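Local coordinates for zinc phosphodiesterase ELAC protein 1 (Homo sapiens, PDB 3ZWF) that cleaves RNA as a zinc-dependent phosphodiesterase, with tRNA 3'-processing endonuclease activity and a role in repairing tRNAs left with a 2',3'-cyclic phosphate, at residues Phe67-Pro70 with Gly71-Cys74. Residues are numbered along the deposited sequence; the frame is centred on the assembly and turned at random.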
# COMPACT_ATOMS: atom_id res chain seq x y z
N PHE A 67 3.80 0.22 -4.56
CA PHE A 67 3.03 -0.56 -3.58
C PHE A 67 1.59 -0.06 -3.45
O PHE A 67 0.74 -0.80 -2.94
CB PHE A 67 3.69 -0.59 -2.19
CG PHE A 67 4.83 -1.53 -2.04
CD1 PHE A 67 5.19 -2.46 -3.00
CD2 PHE A 67 5.61 -1.44 -0.90
CE1 PHE A 67 6.28 -3.30 -2.79
CE2 PHE A 67 6.70 -2.28 -0.70
CZ PHE A 67 7.03 -3.19 -1.65
N GLY A 68 1.33 1.19 -3.82
CA GLY A 68 -0.04 1.73 -3.85
C GLY A 68 -0.93 1.30 -5.01
O GLY A 68 -2.13 1.61 -5.04
N LEU A 69 -0.34 0.62 -5.98
CA LEU A 69 -1.05 0.27 -7.22
C LEU A 69 -2.23 -0.70 -7.07
O LEU A 69 -3.31 -0.45 -7.58
CB LEU A 69 -0.04 -0.14 -8.33
CG LEU A 69 -0.65 -0.28 -9.72
CD1 LEU A 69 -1.38 0.99 -10.16
CD2 LEU A 69 0.55 -0.53 -10.67
N PRO A 70 -2.07 -1.79 -6.31
CA PRO A 70 -3.22 -2.70 -6.16
C PRO A 70 -4.41 -2.03 -5.52
O PRO A 70 -5.56 -2.19 -5.99
CB PRO A 70 -2.65 -3.81 -5.26
CG PRO A 70 -1.22 -3.84 -5.58
CD PRO A 70 -0.84 -2.39 -5.77
N GLY A 71 -4.14 -1.27 -4.46
CA GLY A 71 -5.18 -0.52 -3.76
C GLY A 71 -5.87 0.47 -4.66
O GLY A 71 -7.09 0.56 -4.65
N LEU A 72 -5.07 1.21 -5.42
CA LEU A 72 -5.62 2.18 -6.36
C LEU A 72 -6.58 1.53 -7.37
O LEU A 72 -7.66 2.04 -7.61
CB LEU A 72 -4.52 2.94 -7.06
CG LEU A 72 -4.97 3.98 -8.08
CD1 LEU A 72 -5.82 5.10 -7.45
CD2 LEU A 72 -3.75 4.55 -8.82
N LEU A 73 -6.16 0.43 -7.98
CA LEU A 73 -7.00 -0.25 -8.99
C LEU A 73 -8.30 -0.73 -8.35
O LEU A 73 -9.38 -0.55 -8.90
CB LEU A 73 -6.27 -1.44 -9.63
CG LEU A 73 -5.00 -1.06 -10.43
CD1 LEU A 73 -4.25 -2.28 -10.94
CD2 LEU A 73 -5.31 -0.04 -11.57
N CYS A 74 -8.19 -1.31 -7.16
CA CYS A 74 -9.37 -1.82 -6.44
C CYS A 74 -10.38 -0.71 -6.19
O CYS A 74 -11.58 -0.87 -6.40
CB CYS A 74 -8.98 -2.47 -5.11
SG CYS A 74 -8.20 -4.00 -5.27
O HOH W 1 -2.15 -0.97 -2.58
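The amide N of G71 is held through a single water, which accepts from it at 2.8 Å and donates to the carbonyl O of F67 at 2.9 Å. The water thus bridges an i to i+4 pair that does not bond directly, and regular helical bonding takes over one residue later. L72 N donates to G68 O at 3.0 Å, L73 N to L69 O and C74 N to P70 O. P70, with no N-H to offer, sits in the first turn of helix 69-79, where a proline is readily accepted, and its ring packs on helix 97-107 and on F67 of the second subunit. Among the side chains, CD1 of L69 meets CG of L73 at 4.2 Å. With CG of L73 beside its own backbone N (chi1 -63°), that branch point also lies 3.4 Å from L69 O. L72 turns to helix 39-45, whereas L69 touches I101 and L73 reaches L112 and F114. This helical start follows closely on the zinc ligands D64 and H65 of the metallo-beta-lactamase fold. Successive backbone bonds and one bridging water therefore satisfy polar groups in a largely buried turn, whose side chains join neighbouring helices and the dimer partner.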